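Local atomic coordinates of putative diflavin flavoprotein A 3 (Nostoc sp., PDB entry 3FNI), a protein that probably transfers electrons from NADH to oxygen, reducing it to water; this chain is its flavodoxin-like domain, one module of a longer protein. Residues 10-15 / 64-69; 16-21 / 93-98. One frame throughout, in Å; residues are numbered along the deposited sequence.

Overall arrangement
Both contacts join loops at the C-terminal ends of strands in a parallel flavodoxin-like sheet of order 2-1-3-4-5; contact 1 joins those after adjacent strands, contact 2 those after strands with 57-63 between them. From the N terminus, strand 6-11 runs into the turn of 10-15 and then, through 16-21, into helix 18-31. Contact 1 closes the chain from that turn to 64-69, the loop between strand 57-63 and helix 70-83. Contact 2 starts directly after the first turn and reaches 93-98, the loop following strand 89-93. Their segments alternate along the chain, so the two closures cross. Their centres lie about 8 Å apart. Met-64 and Phe-93, on adjacent strand ends, are also linked through their backbones.

Contact 1: 10-15 / 64-69; sequences FYVSEY and MSPAAS
With CG anti to the backbone N (chi1 168°), the ring of Tyr-15 is carried out toward Pro-66, while Val-12 turns CG1 into the crowded position between its own N and carbonyl carbon (chi1 41°). A type II turn from Val-12 to Tyr-15 presents both side chains to the loop 64-69. The pyrrolidine of Pro-66 meets the phenol tip to tip in a CH-pi contact: CG of Pro-66 lies 3.3 Å from the centroid of the Tyr-15 ring, only 2° off the normal, so the carbon sits almost exactly over the middle of one face. At the ring edge and in its plane, the carbonyl O of Met-64 comes within 3.5 Å of Tyr-15 CE1. The same oxygen lies 3.6 Å from CG1 of Val-12, a methyl that also packs at 3.9 Å against CD of Pro-66. The far end of the phenol is held separately, since its OH hydrogen-bonds to Asp-100. An alanine in place of Tyr-15 would remove both the face over Pro-66 and the hydroxyl bonded to Asp-100, and would probably loosen the fit between the two loops. No hydrogen bond spans the segments themselves; the junction rests on shape and on CH groups, and the ring hydrogens, slightly positive at the edge, probably find the Met-64 carbonyl a favourable neighbour.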
# COMPACT_ATOMS: atom_id res chain seq x y z
N PHE A 10 0.64 0.52 3.95
CA PHE A 10 -0.35 0.96 4.92
C PHE A 10 -1.59 0.08 4.91
O PHE A 10 -2.23 -0.09 3.88
CB PHE A 10 -0.78 2.40 4.61
CG PHE A 10 0.36 3.33 4.36
CD1 PHE A 10 1.10 3.26 3.18
CD2 PHE A 10 0.68 4.32 5.29
CE1 PHE A 10 2.14 4.16 2.93
CE2 PHE A 10 1.71 5.22 5.05
CZ PHE A 10 2.44 5.14 3.86
N TYR A 11 -1.93 -0.47 6.07
CA TYR A 11 -3.10 -1.32 6.18
C TYR A 11 -3.50 -1.51 7.63
O TYR A 11 -2.77 -1.12 8.54
CB TYR A 11 -2.83 -2.68 5.53
CG TYR A 11 -1.85 -3.56 6.28
CD1 TYR A 11 -0.47 -3.37 6.17
CD2 TYR A 11 -2.31 -4.58 7.11
CE1 TYR A 11 0.43 -4.19 6.86
CE2 TYR A 11 -1.42 -5.41 7.81
CZ TYR A 11 -0.05 -5.20 7.68
OH TYR A 11 0.83 -6.02 8.36
N VAL A 12 -4.67 -2.12 7.86
CA VAL A 12 -5.15 -2.36 9.21
C VAL A 12 -4.75 -3.77 9.65
O VAL A 12 -5.26 -4.77 9.15
CB VAL A 12 -6.70 -2.16 9.29
CG1 VAL A 12 -7.37 -2.76 8.06
CG2 VAL A 12 -7.27 -2.79 10.56
N SER A 13 -3.80 -3.85 10.58
CA SER A 13 -3.32 -5.15 11.04
C SER A 13 -4.42 -5.98 11.67
O SER A 13 -5.36 -5.46 12.27
CB SER A 13 -2.16 -4.99 12.02
OG SER A 13 -2.59 -4.48 13.27
N GLU A 14 -4.29 -7.30 11.51
CA GLU A 14 -5.22 -8.28 12.04
C GLU A 14 -6.63 -8.23 11.46
O GLU A 14 -7.50 -8.98 11.90
CB GLU A 14 -5.31 -8.17 13.57
CG GLU A 14 -3.96 -8.09 14.27
CD GLU A 14 -4.04 -8.56 15.71
OE1 GLU A 14 -3.32 -8.00 16.56
OE2 GLU A 14 -4.82 -9.50 15.98
N TYR A 15 -6.86 -7.35 10.48
CA TYR A 15 -8.18 -7.28 9.84
C TYR A 15 -8.15 -8.21 8.64
O TYR A 15 -7.38 -8.00 7.70
CB TYR A 15 -8.50 -5.84 9.38
CG TYR A 15 -9.71 -5.75 8.45
CD1 TYR A 15 -9.64 -5.03 7.27
CD2 TYR A 15 -10.89 -6.44 8.73
CE1 TYR A 15 -10.69 -5.00 6.37
CE2 TYR A 15 -11.97 -6.42 7.84
CZ TYR A 15 -11.85 -5.70 6.65
OH TYR A 15 -12.86 -5.70 5.71
N MSE A 64 -7.26 -2.32 2.18
CA MSE A 64 -8.57 -1.77 2.49
C MSE A 64 -8.93 -1.90 3.97
O MSE A 64 -8.55 -2.86 4.65
CB MSE A 64 -9.64 -2.45 1.64
CG MSE A 64 -9.42 -2.32 0.14
SE MSE A 64 -9.02 -0.50 -0.42
CE MSE A 64 -10.68 0.34 0.13
N SER A 65 -9.67 -0.91 4.47
CA SER A 65 -10.09 -0.90 5.86
C SER A 65 -11.55 -1.31 6.00
O SER A 65 -12.32 -1.27 5.04
CB SER A 65 -9.88 0.48 6.47
OG SER A 65 -8.52 0.68 6.79
N PRO A 66 -11.95 -1.69 7.22
CA PRO A 66 -13.34 -2.10 7.45
C PRO A 66 -14.29 -0.92 7.30
O PRO A 66 -14.00 0.19 7.74
CB PRO A 66 -13.31 -2.64 8.88
CG PRO A 66 -11.88 -3.06 9.07
CD PRO A 66 -11.13 -1.95 8.42
N ALA A 67 -15.43 -1.18 6.66
CA ALA A 67 -16.44 -0.15 6.47
C ALA A 67 -17.06 0.18 7.82
O ALA A 67 -17.93 1.05 7.92
CB ALA A 67 -17.50 -0.63 5.51
N ALA A 68 -16.61 -0.51 8.87
CA ALA A 68 -17.12 -0.30 10.22
C ALA A 68 -16.25 0.68 11.01
O ALA A 68 -16.70 1.22 12.02
CB ALA A 68 -17.20 -1.65 10.96
N SER A 69 -15.02 0.90 10.55
CA SER A 69 -14.11 1.83 11.23
C SER A 69 -13.88 3.08 10.40
O SER A 69 -12.86 3.76 10.55
CB SER A 69 -12.75 1.16 11.49
OG SER A 69 -12.89 -0.02 12.26

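Contact 2: 16-21 / 93-98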
# COMPACT_ATOMS: atom_id res chain seq x y z
N GLY A 16 -9.00 -9.24 8.66
CA GLY A 16 -9.02 -10.18 7.56
C GLY A 16 -7.66 -10.83 7.39
O GLY A 16 -6.96 -11.08 8.37
N TYR A 17 -7.27 -11.09 6.14
CA TYR A 17 -5.98 -11.69 5.85
C TYR A 17 -4.93 -10.63 5.51
O TYR A 17 -3.92 -10.92 4.86
CB TYR A 17 -6.12 -12.66 4.68
CG TYR A 17 -6.98 -13.86 4.99
CD1 TYR A 17 -6.43 -14.97 5.63
CD2 TYR A 17 -8.34 -13.88 4.68
CE1 TYR A 17 -7.22 -16.08 5.94
CE2 TYR A 17 -9.13 -14.98 4.99
CZ TYR A 17 -8.56 -16.07 5.62
OH TYR A 17 -9.33 -17.17 5.92
N SER A 18 -5.17 -9.41 5.96
CA SER A 18 -4.27 -8.29 5.69
C SER A 18 -2.83 -8.55 6.07
O SER A 18 -1.91 -8.21 5.33
CB SER A 18 -4.76 -7.05 6.42
OG SER A 18 -5.99 -6.63 5.90
N ASP A 19 -2.65 -9.13 7.25
CA ASP A 19 -1.33 -9.42 7.77
C ASP A 19 -0.54 -10.32 6.81
O ASP A 19 0.60 -10.02 6.45
CB ASP A 19 -1.46 -10.07 9.16
CG ASP A 19 -1.79 -9.05 10.26
OD1 ASP A 19 -2.35 -7.97 9.97
OD2 ASP A 19 -1.50 -9.35 11.44
N ARG A 20 -1.16 -11.42 6.37
CA ARG A 20 -0.48 -12.34 5.47
C ARG A 20 -0.37 -11.79 4.05
O ARG A 20 0.62 -12.02 3.36
CB ARG A 20 -1.21 -13.69 5.47
CG ARG A 20 -1.28 -14.35 6.85
CD ARG A 20 -1.99 -15.68 6.79
NE ARG A 20 -1.25 -16.66 5.99
CZ ARG A 20 -1.72 -17.86 5.65
NH1 ARG A 20 -2.94 -18.23 6.03
NH2 ARG A 20 -0.98 -18.68 4.92
N LEU A 21 -1.39 -11.06 3.61
CA LEU A 21 -1.37 -10.48 2.27
C LEU A 21 -0.27 -9.42 2.16
O LEU A 21 0.49 -9.40 1.17
CB LEU A 21 -2.73 -9.86 1.94
CG LEU A 21 -3.85 -10.88 1.72
CD1 LEU A 21 -5.17 -10.16 1.64
CD2 LEU A 21 -3.59 -11.68 0.46
N PHE A 93 -4.74 -3.64 -2.16
CA PHE A 93 -5.27 -4.98 -2.01
C PHE A 93 -6.48 -5.05 -1.09
O PHE A 93 -6.63 -4.23 -0.18
CB PHE A 93 -4.18 -5.94 -1.50
CG PHE A 93 -3.69 -5.66 -0.11
CD1 PHE A 93 -4.33 -6.20 1.00
CD2 PHE A 93 -2.56 -4.86 0.09
CE1 PHE A 93 -3.84 -5.97 2.29
CE2 PHE A 93 -2.07 -4.62 1.37
CZ PHE A 93 -2.71 -5.17 2.47
N GLU A 94 -7.34 -6.03 -1.37
CA GLU A 94 -8.54 -6.29 -0.58
C GLU A 94 -8.05 -7.19 0.55
O GLU A 94 -7.00 -7.81 0.42
CB GLU A 94 -9.60 -7.04 -1.39
CG GLU A 94 -10.23 -6.27 -2.52
CD GLU A 94 -11.53 -6.91 -3.02
OE1 GLU A 94 -11.69 -8.13 -2.87
OE2 GLU A 94 -12.38 -6.19 -3.57
N THR A 95 -8.82 -7.29 1.62
CA THR A 95 -8.40 -8.10 2.76
C THR A 95 -9.08 -9.46 2.90
O THR A 95 -8.53 -10.36 3.53
CB THR A 95 -8.62 -7.35 4.07
OG1 THR A 95 -10.03 -7.24 4.32
CG2 THR A 95 -8.01 -5.95 4.00
N GLY A 96 -10.26 -9.60 2.32
CA GLY A 96 -10.98 -10.85 2.45
C GLY A 96 -11.60 -10.92 3.84
O GLY A 96 -11.94 -12.00 4.31
N GLY A 97 -11.73 -9.77 4.49
CA GLY A 97 -12.30 -9.72 5.83
C GLY A 97 -13.82 -9.65 5.86
O GLY A 97 -14.43 -9.93 6.89
N GLY A 98 -14.42 -9.27 4.74
CA GLY A 98 -15.88 -9.20 4.65
C GLY A 98 -16.51 -7.84 4.91
O GLY A 98 -17.72 -7.69 4.77
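The turn that leads into helix 18-31 occupies the place where flavodoxins wrap the phosphate of FMN, and here it is braced against the loop that follows strand 89-93. One hydrogen bond joins the two: the N of Tyr-17, the N-cap residue, donates to the carbonyl O of Thr-95 at 3.0 Å. It is fairly straight at the hydrogen (160°), though the donor stands above the carbonyl plane, 28° out of it. That oxygen also faces the edge of the Tyr-17 ring, lying 3.7 Å from CD2 of Tyr-17 and close to the ring plane. Just before it, the backbones all but touch, with CA of Gly-16 only 3.7 Å from CA of Gly-97. A side chain on Gly-16 would collide with Gly-97, so the close approach depends on glycine. Thr-95 shapes its own loop through an ST turn, its OG1 accepting from the N of Gly-97 at 3.1 Å, and the hydroxyl also pairs with Asp-100. Deeper in, Leu-21 sets CB 4.1 Å from CE1 of Phe-93, while its CD1 reaches the carbonyl O of Glu-94 at 3.2 Å. Ser-18 shares this buried side, its OG bonded back to the carbonyl O of Tyr-15. Tyr-133 of helix 130-152 packs on both Tyr-17 and Leu-21. Loops brought together in this way at the C-terminal edge of a parallel sheet, beside the start of the first helix, are typical of the flavodoxin-like fold and consistent with FMN binding.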